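Local coordinates for kinesin-like protein KAR3 (PDB 1F9V) that probably hydrolyses ATP to drive movement along microtubules, as a kinesin-family motor of budding yeast whose motor domain holds ADP and magnesium, at residues A[116-121]-A[131-136]; A[190-195]-A[219-224]. The protein carries 2 engineered substitutions. All blocks are in the same frame, centred on the assembly; numbering follows the deposited sequence.

Overall arrangement
Both contacts pack helical elements on the same face of the central sheet of the kinesin motor domain, and both are buried and apolar. Contact 1 sets helix 109-124 against strand 130-141. Contact 2 sets helix 192-199 against strand 218-228. These two strands are antiparallel neighbours, and the contact centres lie about 10 Å apart. Contact 1 is the larger, with 204 Å² buried against 100 Å². It centres on Ile121, with Val133 and the aromatic residues Tyr131 and Phe118 about it, whereas contact 2 gathers round a single phenylalanine ring. Polar bonding joins the strands instead: Glu136 OE1 lies 2.6 Å from His224 NE2, a probable hydrogen bond.

Contact 1: residues A[116-121]-A[131-136]; sequences HIFNWI and YKVNCE
Ile121 lays its CD1 methyl over two strand residues at once, the CB of Tyr131 and the CG2 methyl of Val133. The contact is helix-on-sheet packing in the P-loop NTPase fold of the kinesin motor domain. Helix 109-124 runs nearly antiparallel to strand 130-141, at 162° between the two short segments, and their axes come no closer than 10.1 Å. Nine residues link the two segments, and the chain reverses between them.

CD1 of Ile121 is 3.8 Å from Tyr131 CB and 3.7 Å from Val133 CG2. CG1 and CG2 of the same isoleucine come to Tyr131 CB from the same side, so CG1, CG2 and CD1 all take part. CD1 is anti to CA about the CB-CG1 bond (chi2 177°), which puts the methyl where it touches both Tyr131 CB and Val133 CG2. The Tyr131 ring meets Ile121 CG1 obliquely. Its hydroxyl is hydrogen-bonded to the carbonyl oxygen of Leu81, so the polar end of this buried residue is satisfied outside the contact.

Tyr131 and Val133 are two apart on the strand and both point their CB at the helix. Lys132, between them, points away. Val133 also packs on Leu225 of strand 218-228, and Ile117 reaches Leu225 from the helix. Phe118 closes the margin one helical turn back from Ile121. Its ring extends to the valine methyl, where CZ lies 4.1 Å from Val133 CG2.

Contact 2: residues A[190-195]-A[219-224]; sequences EMVEII and SIFIIH
Helix 192-199 packs on the central sheet of the motor domain here, beside helix 109-124. It meets strand 218-228 through one aromatic residue, Phe221. Two aliphatic side chains of the helix, Val192 and Ile195, hold the far end of that ring. They are three residues apart, so they rise from the same side of the helix, and both direct CB toward the strand.

The CG2 methyl of Val192 lies 3.9 Å from Phe221 CZ. The CG2 methyl of Ile195 sits 3.8 Å from Phe221 CE2 and is also near CZ. Both methyls approach the ring obliquely. Phe221 has CG anti to its own backbone N (chi1 -161°), and the ring stretches out from the strand to the helix. The backbones can therefore stay well apart: the nearest CA atoms, those of Ile195 and Phe221, are 9.9 Å from each other.

Within the strand, Ile223 places CG1 at the edge of the Phe221 ring. Other residues complete the hydrophobic setting. Phe221 and Val192 both touch Ile114 of helix 109-124, and the Phe221 ring meets that of Phe137 with their planes at about 60°. The Phe221 side chain is about 13 Å from the bound magnesium ion. The arrangement is typical of the three-layered alpha-beta-alpha fold of P-loop NTPases, in which helices pack on a central sheet through apolar side chains.

Contact 1: residues A[116-121]-A[131-136]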
loop_
_atom_site.group_PDB
_atom_site.type_symbol
_atom_site.label_atom_id
_atom_site.label_comp_id
_atom_site.label_asym_id
_atom_site.label_seq_id
_atom_site.Cartn_x
_atom_site.Cartn_y
_atom_site.Cartn_z
ATOM N N HIS A 116 -16.244 5.107 -2.685
ATOM C CA HIS A 116 -15.929 6.473 -3.072
ATOM C C HIS A 116 -15.953 6.631 -4.590
ATOM O O HIS A 116 -16.462 7.622 -5.113
ATOM C CB HIS A 116 -14.549 6.860 -2.529
ATOM C CG HIS A 116 -14.215 8.311 -2.684
ATOM N ND1 HIS A 116 -15.051 9.321 -2.256
ATOM C CD2 HIS A 116 -13.126 8.923 -3.206
ATOM C CE1 HIS A 116 -14.490 10.490 -2.506
ATOM N NE2 HIS A 116 -13.320 10.276 -3.083
ATOM N N ILE A 117 -15.395 5.655 -5.295
ATOM C CA ILE A 117 -15.355 5.705 -6.756
ATOM C C ILE A 117 -16.758 5.673 -7.365
ATOM O O ILE A 117 -17.049 6.415 -8.305
ATOM C CB ILE A 117 -14.514 4.538 -7.329
ATOM C CG1 ILE A 117 -13.021 4.847 -7.162
ATOM C CG2 ILE A 117 -14.834 4.331 -8.806
ATOM C CD1 ILE A 117 -12.111 3.639 -7.355
ATOM N N PHE A 118 -17.628 4.824 -6.833
ATOM C CA PHE A 118 -18.981 4.741 -7.357
ATOM C C PHE A 118 -19.780 6.004 -7.047
ATOM O O PHE A 118 -20.647 6.400 -7.824
ATOM C CB PHE A 118 -19.677 3.491 -6.817
ATOM C CG PHE A 118 -19.464 2.277 -7.679
ATOM C CD1 PHE A 118 -20.031 2.205 -8.950
ATOM C CD2 PHE A 118 -18.669 1.225 -7.244
ATOM C CE1 PHE A 118 -19.806 1.103 -9.773
ATOM C CE2 PHE A 118 -18.437 0.119 -8.060
ATOM C CZ PHE A 118 -19.009 0.062 -9.329
ATOM N N ASN A 119 -19.482 6.654 -5.922
ATOM C CA ASN A 119 -20.182 7.893 -5.584
ATOM C C ASN A 119 -19.795 8.921 -6.635
ATOM O O ASN A 119 -20.621 9.708 -7.094
ATOM C CB ASN A 119 -19.770 8.408 -4.202
ATOM C CG ASN A 119 -20.360 7.589 -3.070
ATOM O OD1 ASN A 119 -21.330 6.850 -3.257
ATOM N ND2 ASN A 119 -19.771 7.714 -1.880
ATOM N N TRP A 120 -18.524 8.901 -7.018
ATOM C CA TRP A 120 -18.011 9.824 -8.020
ATOM C C TRP A 120 -18.543 9.481 -9.406
ATOM O O TRP A 120 -18.849 10.371 -10.199
ATOM C CB TRP A 120 -16.486 9.779 -8.036
ATOM C CG TRP A 120 -15.872 10.863 -7.232
ATOM C CD1 TRP A 120 -15.196 10.729 -6.052
ATOM C CD2 TRP A 120 -15.878 12.260 -7.535
ATOM N NE1 TRP A 120 -14.781 11.958 -5.603
ATOM C CE2 TRP A 120 -15.184 12.917 -6.493
ATOM C CE3 TRP A 120 -16.400 13.024 -8.589
ATOM C CZ2 TRP A 120 -15.001 14.305 -6.471
ATOM C CZ3 TRP A 120 -16.218 14.405 -8.566
ATOM C CH2 TRP A 120 -15.522 15.030 -7.512
ATOM N N ILE A 121 -18.642 8.186 -9.688
ATOM C CA ILE A 121 -19.132 7.724 -10.977
ATOM C C ILE A 121 -20.569 8.208 -11.173
ATOM O O ILE A 121 -20.929 8.687 -12.246
ATOM C CB ILE A 121 -19.074 6.175 -11.076
ATOM C CG1 ILE A 121 -17.619 5.722 -11.290
ATOM C CG2 ILE A 121 -19.963 5.687 -12.223
ATOM C CD1 ILE A 121 -17.424 4.220 -11.321
ATOM N N TYR A 131 -18.766 5.147 -16.860
ATOM C CA TYR A 131 -17.604 4.426 -16.355
ATOM C C TYR A 131 -17.900 2.958 -16.101
ATOM O O TYR A 131 -18.967 2.606 -15.595
ATOM C CB TYR A 131 -17.121 5.058 -15.039
ATOM C CG TYR A 131 -16.307 6.323 -15.185
ATOM C CD1 TYR A 131 -14.919 6.273 -15.332
ATOM C CD2 TYR A 131 -16.917 7.574 -15.133
ATOM C CE1 TYR A 131 -14.161 7.438 -15.417
ATOM C CE2 TYR A 131 -16.168 8.747 -15.217
ATOM C CZ TYR A 131 -14.791 8.670 -15.360
ATOM O OH TYR A 131 -14.055 9.824 -15.443
ATOM N N LYS A 132 -16.947 2.101 -16.448
ATOM C CA LYS A 132 -17.086 0.672 -16.214
ATOM C C LYS A 132 -15.948 0.289 -15.285
ATOM O O LYS A 132 -14.839 0.790 -15.431
ATOM C CB LYS A 132 -16.983 -0.120 -17.519
ATOM C CG LYS A 132 -18.279 -0.139 -18.310
ATOM C CD LYS A 132 -18.424 1.136 -19.126
ATOM C CE LYS A 132 -17.168 1.423 -19.946
ATOM N NZ LYS A 132 -17.104 2.842 -20.393
ATOM N N VAL A 133 -16.234 -0.590 -14.333
ATOM C CA VAL A 133 -15.244 -1.013 -13.360
ATOM C C VAL A 133 -15.045 -2.518 -13.333
ATOM O O VAL A 133 -16.008 -3.278 -13.241
ATOM C CB VAL A 133 -15.655 -0.561 -11.941
ATOM C CG1 VAL A 133 -14.555 -0.897 -10.938
ATOM C CG2 VAL A 133 -15.950 0.933 -11.941
ATOM N N ASN A 134 -13.797 -2.954 -13.427
ATOM C CA ASN A 134 -13.506 -4.377 -13.355
ATOM C C ASN A 134 -12.279 -4.550 -12.461
ATOM O O ASN A 134 -11.452 -3.646 -12.350
ATOM C CB ASN A 134 -13.313 -4.981 -14.759
ATOM C CG ASN A 134 -12.019 -4.570 -15.416
ATOM O OD1 ASN A 134 -11.116 -5.395 -15.602
ATOM N ND2 ASN A 134 -11.919 -3.302 -15.792
ATOM N N CYS A 135 -12.175 -5.695 -11.803
ATOM C CA CYS A 135 -11.066 -5.912 -10.887
ATOM C C CYS A 135 -10.492 -7.315 -10.886
ATOM O O CYS A 135 -11.092 -8.256 -11.408
ATOM C CB CYS A 135 -11.521 -5.574 -9.462
ATOM S SG CYS A 135 -12.777 -6.717 -8.784
ATOM N N GLU A 136 -9.315 -7.433 -10.282
ATOM C CA GLU A 136 -8.630 -8.702 -10.118
ATOM C C GLU A 136 -8.097 -8.671 -8.692
ATOM O O GLU A 136 -7.849 -7.593 -8.141
ATOM C CB GLU A 136 -7.452 -8.836 -11.087
ATOM C CG GLU A 136 -7.833 -8.858 -12.559
ATOM C CD GLU A 136 -7.855 -7.471 -13.161
ATOM O OE1 GLU A 136 -6.896 -6.708 -12.922
ATOM O OE2 GLU A 136 -8.827 -7.134 -13.869
#

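Contact 2: residues A[190-195]-A[219-224]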
loop_
_atom_site.group_PDB
_atom_site.type_symbol
_atom_site.label_atom_id
_atom_site.label_comp_id
_atom_site.label_asym_id
_atom_site.label_seq_id
_atom_site.Cartn_x
_atom_site.Cartn_y
_atom_site.Cartn_z
ATOM N N GLU A 190 -21.554 -2.679 -3.740
ATOM C CA GLU A 190 -21.943 -3.857 -2.968
ATOM C C GLU A 190 -21.396 -5.177 -3.516
ATOM O O GLU A 190 -21.278 -6.161 -2.785
ATOM C CB GLU A 190 -23.471 -3.938 -2.884
ATOM C CG GLU A 190 -24.177 -2.636 -3.237
ATOM C CD GLU A 190 -25.688 -2.749 -3.159
ATOM O OE1 GLU A 190 -26.289 -3.314 -4.101
ATOM O OE2 GLU A 190 -26.272 -2.272 -2.157
ATOM N N MET A 191 -21.052 -5.195 -4.799
ATOM C CA MET A 191 -20.541 -6.409 -5.420
ATOM C C MET A 191 -19.136 -6.804 -4.975
ATOM O O MET A 191 -18.754 -7.963 -5.098
ATOM C CB MET A 191 -20.592 -6.279 -6.942
ATOM C CG MET A 191 -21.801 -6.962 -7.559
ATOM S SD MET A 191 -22.171 -6.373 -9.226
ATOM C CE MET A 191 -20.712 -6.919 -10.125
ATOM N N VAL A 192 -18.368 -5.848 -4.455
ATOM C CA VAL A 192 -17.017 -6.151 -3.988
ATOM C C VAL A 192 -17.084 -7.209 -2.892
ATOM O O VAL A 192 -16.098 -7.890 -2.605
ATOM C CB VAL A 192 -16.309 -4.901 -3.421
ATOM C CG1 VAL A 192 -17.042 -4.389 -2.190
ATOM C CG2 VAL A 192 -14.868 -5.248 -3.066
ATOM N N GLU A 193 -18.256 -7.335 -2.280
ATOM C CA GLU A 193 -18.478 -8.317 -1.226
ATOM C C GLU A 193 -18.218 -9.711 -1.780
ATOM O O GLU A 193 -17.532 -10.519 -1.157
ATOM C CB GLU A 193 -19.920 -8.233 -0.724
ATOM C CG GLU A 193 -20.047 -7.968 0.765
ATOM C CD GLU A 193 -21.228 -7.069 1.091
ATOM O OE1 GLU A 193 -21.801 -7.220 2.192
ATOM O OE2 GLU A 193 -21.582 -6.212 0.248
ATOM N N ILE A 194 -18.774 -9.985 -2.956
ATOM C CA ILE A 194 -18.603 -11.282 -3.599
ATOM C C ILE A 194 -17.123 -11.555 -3.858
ATOM O O ILE A 194 -16.648 -12.679 -3.677
ATOM C CB ILE A 194 -19.362 -11.344 -4.947
ATOM C CG1 ILE A 194 -20.867 -11.221 -4.703
ATOM C CG2 ILE A 194 -19.045 -12.650 -5.664
ATOM C CD1 ILE A 194 -21.617 -10.637 -5.877
ATOM N N ILE A 195 -16.403 -10.518 -4.282
ATOM C CA ILE A 195 -14.977 -10.628 -4.570
ATOM C C ILE A 195 -14.191 -10.976 -3.308
ATOM O O ILE A 195 -13.445 -11.960 -3.274
ATOM C CB ILE A 195 -14.411 -9.303 -5.137
ATOM C CG1 ILE A 195 -15.285 -8.807 -6.296
ATOM C CG2 ILE A 195 -12.958 -9.499 -5.568
ATOM C CD1 ILE A 195 -15.275 -9.703 -7.514
ATOM N N SER A 219 -0.593 -9.269 -1.217
ATOM C CA SER A 219 -1.931 -9.410 -1.770
ATOM C C SER A 219 -2.211 -8.116 -2.524
ATOM O O SER A 219 -2.026 -7.019 -1.991
ATOM C CB SER A 219 -2.942 -9.641 -0.646
ATOM O OG SER A 219 -2.613 -10.825 0.060
ATOM N N ILE A 220 -2.649 -8.241 -3.770
ATOM C CA ILE A 220 -2.886 -7.069 -4.602
ATOM C C ILE A 220 -4.291 -7.000 -5.190
ATOM O O ILE A 220 -4.699 -7.882 -5.943
ATOM C CB ILE A 220 -1.849 -7.026 -5.762
ATOM C CG1 ILE A 220 -0.436 -7.179 -5.191
ATOM C CG2 ILE A 220 -1.964 -5.723 -6.536
ATOM C CD1 ILE A 220 0.401 -8.221 -5.882
ATOM N N PHE A 221 -5.028 -5.952 -4.831
ATOM C CA PHE A 221 -6.380 -5.743 -5.343
ATOM C C PHE A 221 -6.250 -4.712 -6.466
ATOM O O PHE A 221 -5.912 -3.549 -6.235
ATOM C CB PHE A 221 -7.294 -5.227 -4.222
ATOM C CG PHE A 221 -8.761 -5.396 -4.503
ATOM C CD1 PHE A 221 -9.447 -4.453 -5.257
ATOM C CD2 PHE A 221 -9.457 -6.497 -4.012
ATOM C CE1 PHE A 221 -10.811 -4.603 -5.522
ATOM C CE2 PHE A 221 -10.822 -6.658 -4.272
ATOM C CZ PHE A 221 -11.495 -5.704 -5.032
ATOM N N ILE A 222 -6.511 -5.150 -7.693
ATOM C CA ILE A 222 -6.389 -4.279 -8.854
ATOM C C ILE A 222 -7.749 -3.851 -9.370
ATOM O O ILE A 222 -8.624 -4.684 -9.598
ATOM C CB ILE A 222 -5.602 -4.989 -9.991
ATOM C CG1 ILE A 222 -4.251 -5.477 -9.457
ATOM C CG2 ILE A 222 -5.403 -4.040 -11.158
ATOM C CD1 ILE A 222 -3.473 -6.374 -10.414
ATOM N N ILE A 223 -7.911 -2.546 -9.549
ATOM C CA ILE A 223 -9.157 -1.964 -10.028
ATOM C C ILE A 223 -8.899 -1.144 -11.288
ATOM O O ILE A 223 -7.990 -0.313 -11.321
ATOM C CB ILE A 223 -9.769 -1.013 -8.973
ATOM C CG1 ILE A 223 -10.152 -1.800 -7.716
ATOM C CG2 ILE A 223 -10.968 -0.278 -9.565
ATOM C CD1 ILE A 223 -10.196 -0.958 -6.451
ATOM N N HIS A 224 -9.701 -1.376 -12.323
ATOM C CA HIS A 224 -9.562 -0.623 -13.566
ATOM C C HIS A 224 -10.806 0.242 -13.756
ATOM O O HIS A 224 -11.932 -0.245 -13.648
ATOM C CB HIS A 224 -9.396 -1.582 -14.747
ATOM C CG HIS A 224 -8.352 -2.631 -14.524
ATOM N ND1 HIS A 224 -7.002 -2.365 -14.603
ATOM C CD2 HIS A 224 -8.459 -3.943 -14.209
ATOM C CE1 HIS A 224 -6.322 -3.469 -14.349
ATOM N NE2 HIS A 224 -7.182 -4.440 -14.107
#